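Local coordinates for DNA polymerase (Pyrobaculum calidifontis, PDB 5MDN), which probably catalyses template-directed DNA synthesis, adding deoxyribonucleotides to a growing DNA strand with release of diphosphate, at residues A[307-312]-A[333-338]; A[466-471]-A[523-528]. One frame throughout, in Å; residues are numbered along the deposited sequence.

Contact 1. Residues A[307-312]-A[333-338]; sequences ERVLIP and VLDDVR
Arg308 and Asp336 form a buried salt bridge, with Asp335 packed beside them, where the loop between helices 293-299 and 316-320 lies against helix 326-356 in the exonuclease domain. The arginine CG stands anti to the backbone N (chi1 175°), and a bend at chi2 carries the chain past Asp335, the two side chains running in opposite directions. Asp335 CB lies 3.7 Å above the plane of the Arg308 guanidinium, over its centre, while NH2 meets Asp336 OD1 at the guanidinium edge. The modelled separation of that NH2 and OD1, 2.4 Å, is too short to take literally at this resolution. Asp335 turns its carboxylate to the loop backbone: OD2 accepts a weak bond from Val309 N at 3.3 Å. Inside the loop, Arg308 NE gives Val309 O a weak, strongly bent bond (122° at the hydrogen). A methionine in place of Arg308 would probably leave the Asp336 carboxylate without its positive mate. Asp336 lies close to Asp169, a magnesium ligand in this protein, and its side chain is about 5 Å from a bound magnesium ion; with Tyr332 it fits the tyrosine-aspartate spacing of the Exo III motif. Arginine suits this place because it brings positive charge and a flat packing surface together, and its charge probably eases the crowding of acidic groups beside the metal.

Contact 2. Residues A[466-471]-A[523-528]; sequences TGFIPA and ARWYKK
Phe468 meets Trp525 through one side of its ring: CD2 and CE2 come down over a face of the indole, CE2 lying 3.3 Å above that plane and displaced toward its rim. The closest pair is Phe468 CE2 with Trp525 CE2, 3.4 Å apart, and Phe468 CD2 approaches Trp525 NE1 at a similar distance. The rings are oblique, with planes at 36° and 4.8 Å between the centroids of the phenyl and the five-membered ring, while the side chains cross at about a right angle. Two wide aromatic groups suit this buried, apolar site, where CD2 and CE2 of the phenyl can lie across several indole atoms.

Phe468 is the first residue of helix 468-486, and its CG, anti to the backbone N (chi1 174°), points the ring out from the helix start. Gly467 is the N-cap, where a side chain would probably be crowded by Pro470 CD. Pro470 is well tolerated here, since first-turn N-H groups have no partner within the helix; those of Gly467, Phe468 and Ile469 are taken by Asn433, Asp437 and Ser435. Trp525 rides on a type I turn, Ala523 to Tyr526, closed by a weak backbone bond and held by weak hydrogen bonds from the backbone N-H groups of Arg524 and Trp525 to Tyr517 OH.

Helix 370-384 packs against both partners, Ala382 touching Phe468 and Leu378 touching Trp525. Ile469 reaches the same Leu378 and also helix 514-519, so the start of helix 468-486 is packed against both these helices and the turn leading into helix 528-551.

In the fold
Contact 1 closes before contact 2 opens, and the two lie on opposite sides of the chain's centre, their centres 47 Å apart and their nearest atoms about 35 Å apart. They share no helix or sheet. Contact 1 belongs to the exonuclease part, where helix 326-356 packs on the sheet containing strands 165-172 and 186-193. Contact 2 lies in the polymerase part, at the base of the paired helices 468-486 and 495-512, which correspond to the fingers of family B polymerases. The separation reflects the division of such enzymes into distinct editing and synthesis modules: one contact borders a metal site, the other is aromatic packing of a turn on the start of a helix, away from annotated sites.

Contact 1. Residues A[307-312]-A[333-338]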
loop_
_atom_site.group_PDB
_atom_site.type_symbol
_atom_site.label_atom_id
_atom_site.label_comp_id
_atom_site.label_asym_id
_atom_site.label_seq_id
_atom_site.Cartn_x
_atom_site.Cartn_y
_atom_site.Cartn_z
ATOM N N GLU A 307 -7.583 26.606 1.222
ATOM C CA GLU A 307 -8.373 27.026 2.373
ATOM C C GLU A 307 -7.780 26.532 3.688
ATOM O O GLU A 307 -8.511 26.341 4.666
ATOM C CB GLU A 307 -9.823 26.557 2.239
ATOM C CG GLU A 307 -10.528 26.996 0.966
ATOM C CD GLU A 307 -11.955 26.478 0.893
ATOM O OE1 GLU A 307 -12.500 26.079 1.950
ATOM O OE2 GLU A 307 -12.530 26.474 -0.219
ATOM N N ARG A 308 -6.468 26.309 3.726
ATOM C CA ARG A 308 -5.828 25.579 4.810
ATOM C C ARG A 308 -4.483 26.210 5.137
ATOM O O ARG A 308 -3.779 26.709 4.255
ATOM C CB ARG A 308 -5.631 24.095 4.454
ATOM C CG ARG A 308 -4.849 23.320 5.502
ATOM C CD ARG A 308 -3.701 22.557 4.867
ATOM N NE ARG A 308 -3.046 21.657 5.813
ATOM C CZ ARG A 308 -3.358 20.378 5.983
ATOM N NH1 ARG A 308 -4.324 19.824 5.264
ATOM N NH2 ARG A 308 -2.697 19.650 6.872
ATOM N N VAL A 309 -4.141 26.190 6.427
ATOM C CA VAL A 309 -2.854 26.697 6.881
ATOM C C VAL A 309 -1.758 25.724 6.469
ATOM O O VAL A 309 -1.916 24.501 6.578
ATOM C CB VAL A 309 -2.881 26.908 8.405
ATOM C CG1 VAL A 309 -1.537 27.397 8.908
ATOM C CG2 VAL A 309 -3.988 27.879 8.788
ATOM N N LEU A 310 -0.631 26.262 6.008
ATOM C CA LEU A 310 0.484 25.441 5.540
ATOM C C LEU A 310 1.792 26.024 6.055
ATOM O O LEU A 310 2.179 27.132 5.672
ATOM C CB LEU A 310 0.502 25.346 4.014
ATOM C CG LEU A 310 -0.526 24.408 3.382
ATOM C CD1 LEU A 310 -0.438 24.469 1.868
ATOM C CD2 LEU A 310 -0.296 22.989 3.873
ATOM N N ILE A 311 2.466 25.274 6.921
ATOM C CA ILE A 311 3.787 25.638 7.429
ATOM C C ILE A 311 4.832 24.829 6.667
ATOM O O ILE A 311 4.622 23.632 6.416
ATOM C CB ILE A 311 3.896 25.393 8.947
ATOM C CG1 ILE A 311 3.352 26.575 9.762
ATOM C CG2 ILE A 311 5.333 25.081 9.358
ATOM C CD1 ILE A 311 1.890 26.852 9.578
ATOM N N PRO A 312 5.960 25.426 6.270
ATOM C CA PRO A 312 7.078 24.611 5.776
ATOM C C PRO A 312 7.565 23.668 6.863
ATOM O O PRO A 312 8.126 24.107 7.870
ATOM C CB PRO A 312 8.139 25.651 5.393
ATOM C CG PRO A 312 7.773 26.882 6.158
ATOM C CD PRO A 312 6.275 26.864 6.273
ATOM N N VAL A 333 -1.506 21.787 12.781
ATOM C CA VAL A 333 -1.659 20.453 13.351
ATOM C C VAL A 333 -3.122 20.015 13.313
ATOM O O VAL A 333 -3.423 18.846 13.040
ATOM C CB VAL A 333 -1.081 20.426 14.778
ATOM C CG1 VAL A 333 -1.506 19.176 15.508
ATOM C CG2 VAL A 333 0.432 20.531 14.736
ATOM N N LEU A 334 -4.055 20.939 13.574
ATOM C CA LEU A 334 -5.473 20.582 13.523
ATOM C C LEU A 334 -5.916 20.254 12.103
ATOM O O LEU A 334 -6.687 19.312 11.892
ATOM C CB LEU A 334 -6.346 21.702 14.094
ATOM C CG LEU A 334 -6.600 21.785 15.603
ATOM C CD1 LEU A 334 -7.069 20.438 16.141
ATOM C CD2 LEU A 334 -5.393 22.280 16.367
ATOM N N ASP A 335 -5.445 21.020 11.117
ATOM C CA ASP A 335 -5.779 20.710 9.732
ATOM C C ASP A 335 -5.192 19.373 9.299
ATOM O O ASP A 335 -5.759 18.697 8.434
ATOM C CB ASP A 335 -5.304 21.833 8.811
ATOM C CG ASP A 335 -6.158 23.082 8.929
ATOM O OD1 ASP A 335 -7.328 22.963 9.354
ATOM O OD2 ASP A 335 -5.664 24.181 8.598
ATOM N N ASP A 336 -4.057 18.978 9.880
ATOM C CA ASP A 336 -3.515 17.646 9.626
ATOM C C ASP A 336 -4.459 16.562 10.134
ATOM O O ASP A 336 -4.871 15.673 9.380
ATOM C CB ASP A 336 -2.136 17.507 10.273
ATOM C CG ASP A 336 -1.031 18.124 9.439
ATOM O OD1 ASP A 336 -1.223 18.282 8.216
ATOM O OD2 ASP A 336 0.037 18.443 10.002
ATOM N N VAL A 337 -4.810 16.619 11.423
ATOM C CA VAL A 337 -5.615 15.556 12.021
ATOM C C VAL A 337 -7.040 15.570 11.476
ATOM O O VAL A 337 -7.673 14.514 11.353
ATOM C CB VAL A 337 -5.584 15.659 13.559
ATOM C CG1 VAL A 337 -6.364 16.875 14.051
ATOM C CG2 VAL A 337 -6.116 14.381 14.192
ATOM N N ARG A 338 -7.572 16.748 11.134
ATOM C CA ARG A 338 -8.893 16.798 10.516
ATOM C C ARG A 338 -8.872 16.174 9.126
ATOM O O ARG A 338 -9.829 15.500 8.728
ATOM C CB ARG A 338 -9.403 18.238 10.459
ATOM C CG ARG A 338 -10.036 18.709 11.761
ATOM C CD ARG A 338 -9.852 20.203 11.981
ATOM N NE ARG A 338 -10.948 20.776 12.760
ATOM C CZ ARG A 338 -10.893 21.951 13.376
ATOM N NH1 ARG A 338 -9.790 22.685 13.312
ATOM N NH2 ARG A 338 -11.939 22.392 14.062
#

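Contact 2. Residues A[466-471]-A[523-528]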
loop_
_atom_site.group_PDB
_atom_site.type_symbol
_atom_site.label_atom_id
_atom_site.label_comp_id
_atom_site.label_asym_id
_atom_site.label_seq_id
_atom_site.Cartn_x
_atom_site.Cartn_y
_atom_site.Cartn_z
ATOM N N THR A 466 -10.964 -28.032 -13.685
ATOM C CA THR A 466 -10.589 -26.664 -13.462
ATOM C C THR A 466 -9.387 -26.478 -12.572
ATOM O O THR A 466 -9.230 -27.122 -11.590
ATOM C CB THR A 466 -11.759 -25.856 -12.915
ATOM O OG1 THR A 466 -11.891 -26.163 -11.564
ATOM C CG2 THR A 466 -12.995 -26.278 -13.487
ATOM N N GLY A 467 -8.499 -25.612 -12.967
ATOM C CA GLY A 467 -7.294 -25.371 -12.237
ATOM C C GLY A 467 -7.502 -24.615 -10.979
ATOM O O GLY A 467 -8.523 -24.116 -10.715
ATOM N N PHE A 468 -6.472 -24.491 -10.207
ATOM C CA PHE A 468 -6.569 -23.827 -8.910
ATOM C C PHE A 468 -6.889 -22.345 -9.067
ATOM O O PHE A 468 -7.852 -21.843 -8.479
ATOM C CB PHE A 468 -5.274 -24.019 -8.121
ATOM C CG PHE A 468 -5.233 -23.250 -6.832
ATOM C CD1 PHE A 468 -6.224 -23.415 -5.880
ATOM C CD2 PHE A 468 -4.204 -22.359 -6.574
ATOM C CE1 PHE A 468 -6.190 -22.706 -4.693
ATOM C CE2 PHE A 468 -4.164 -21.648 -5.389
ATOM C CZ PHE A 468 -5.158 -21.821 -4.448
ATOM N N ILE A 469 -6.083 -21.627 -9.857
ATOM C CA ILE A 469 -6.317 -20.190 -10.033
ATOM C C ILE A 469 -7.655 -19.909 -10.696
ATOM O O ILE A 469 -8.367 -19.003 -10.235
ATOM C CB ILE A 469 -5.128 -19.547 -10.767
ATOM C CG1 ILE A 469 -3.847 -19.710 -9.947
ATOM C CG2 ILE A 469 -5.402 -18.074 -11.037
ATOM C CD1 ILE A 469 -3.916 -19.072 -8.577
ATOM N N PRO A 470 -8.070 -20.609 -11.761
ATOM C CA PRO A 470 -9.431 -20.374 -12.272
ATOM C C PRO A 470 -10.514 -20.632 -11.238
ATOM O O PRO A 470 -11.457 -19.840 -11.133
ATOM C CB PRO A 470 -9.529 -21.342 -13.456
ATOM C CG PRO A 470 -8.131 -21.504 -13.916
ATOM C CD PRO A 470 -7.299 -21.482 -12.668
ATOM N N ALA A 471 -10.388 -21.700 -10.447
ATOM C CA ALA A 471 -11.397 -21.996 -9.435
ATOM C C ALA A 471 -11.536 -20.853 -8.434
ATOM O O ALA A 471 -12.644 -20.554 -7.975
ATOM C CB ALA A 471 -11.055 -23.301 -8.715
ATOM N N ALA A 523 6.757 -15.573 -6.436
ATOM C CA ALA A 523 5.430 -15.966 -5.991
ATOM C C ALA A 523 5.342 -17.480 -5.851
ATOM O O ALA A 523 6.043 -18.230 -6.536
ATOM C CB ALA A 523 4.350 -15.473 -6.958
ATOM N N ARG A 524 4.469 -17.915 -4.942
ATOM C CA ARG A 524 4.297 -19.340 -4.684
ATOM C C ARG A 524 3.740 -20.056 -5.907
ATOM O O ARG A 524 4.257 -21.099 -6.324
ATOM C CB ARG A 524 3.388 -19.518 -3.470
ATOM C CG ARG A 524 4.061 -18.963 -2.243
ATOM C CD ARG A 524 3.194 -18.842 -1.011
ATOM N NE ARG A 524 3.809 -17.854 -0.125
ATOM C CZ ARG A 524 3.643 -17.787 1.189
ATOM N NH1 ARG A 524 2.883 -18.671 1.813
ATOM N NH2 ARG A 524 4.257 -16.835 1.881
ATOM N N TRP A 525 2.679 -19.505 -6.496
ATOM C CA TRP A 525 2.060 -20.062 -7.691
ATOM C C TRP A 525 2.566 -19.394 -8.965
ATOM O O TRP A 525 1.813 -19.255 -9.936
ATOM C CB TRP A 525 0.539 -19.958 -7.593
ATOM C CG TRP A 525 -0.043 -20.978 -6.673
ATOM C CD1 TRP A 525 -0.381 -22.260 -6.985
ATOM C CD2 TRP A 525 -0.331 -20.814 -5.279
ATOM N NE1 TRP A 525 -0.875 -22.902 -5.876
ATOM C CE2 TRP A 525 -0.853 -22.036 -4.815
ATOM C CE3 TRP A 525 -0.203 -19.750 -4.381
ATOM C CZ2 TRP A 525 -1.247 -22.225 -3.493
ATOM C CZ3 TRP A 525 -0.595 -19.940 -3.069
ATOM C CH2 TRP A 525 -1.111 -21.167 -2.637
ATOM N N TYR A 526 3.831 -18.978 -8.975
ATOM C CA TYR A 526 4.440 -18.413 -10.170
ATOM C C TYR A 526 4.764 -19.513 -11.172
ATOM O O TYR A 526 5.392 -20.519 -10.828
ATOM C CB TYR A 526 5.710 -17.640 -9.822
ATOM C CG TYR A 526 6.520 -17.259 -11.042
ATOM C CD1 TYR A 526 6.074 -16.275 -11.916
ATOM C CD2 TYR A 526 7.719 -17.896 -11.332
ATOM C CE1 TYR A 526 6.804 -15.931 -13.039
ATOM C CE2 TYR A 526 8.457 -17.560 -12.451
ATOM C CZ TYR A 526 7.993 -16.575 -13.301
ATOM O OH TYR A 526 8.722 -16.235 -14.418
ATOM N N LYS A 527 4.332 -19.315 -12.415
ATOM C CA LYS A 527 4.750 -20.152 -13.534
ATOM C C LYS A 527 4.852 -19.267 -14.764
ATOM O O LYS A 527 3.876 -18.608 -15.135
ATOM C CB LYS A 527 3.770 -21.305 -13.767
ATOM C CG LYS A 527 4.198 -22.261 -14.862
ATOM C CD LYS A 527 5.437 -23.037 -14.443
ATOM C CE LYS A 527 5.087 -24.398 -13.864
ATOM N NZ LYS A 527 4.545 -25.313 -14.902
ATOM N N LYS A 528 6.037 -19.243 -15.383
ATOM C CA LYS A 528 6.281 -18.318 -16.487
ATOM C C LYS A 528 5.333 -18.573 -17.652
ATOM O O LYS A 528 4.828 -17.627 -18.267
ATOM C CB LYS A 528 7.731 -18.432 -16.955
ATOM C CG LYS A 528 8.085 -17.482 -18.086
ATOM C CD LYS A 528 9.542 -17.613 -18.488
ATOM C CE LYS A 528 9.777 -18.916 -19.236
ATOM N NZ LYS A 528 11.201 -19.085 -19.635
#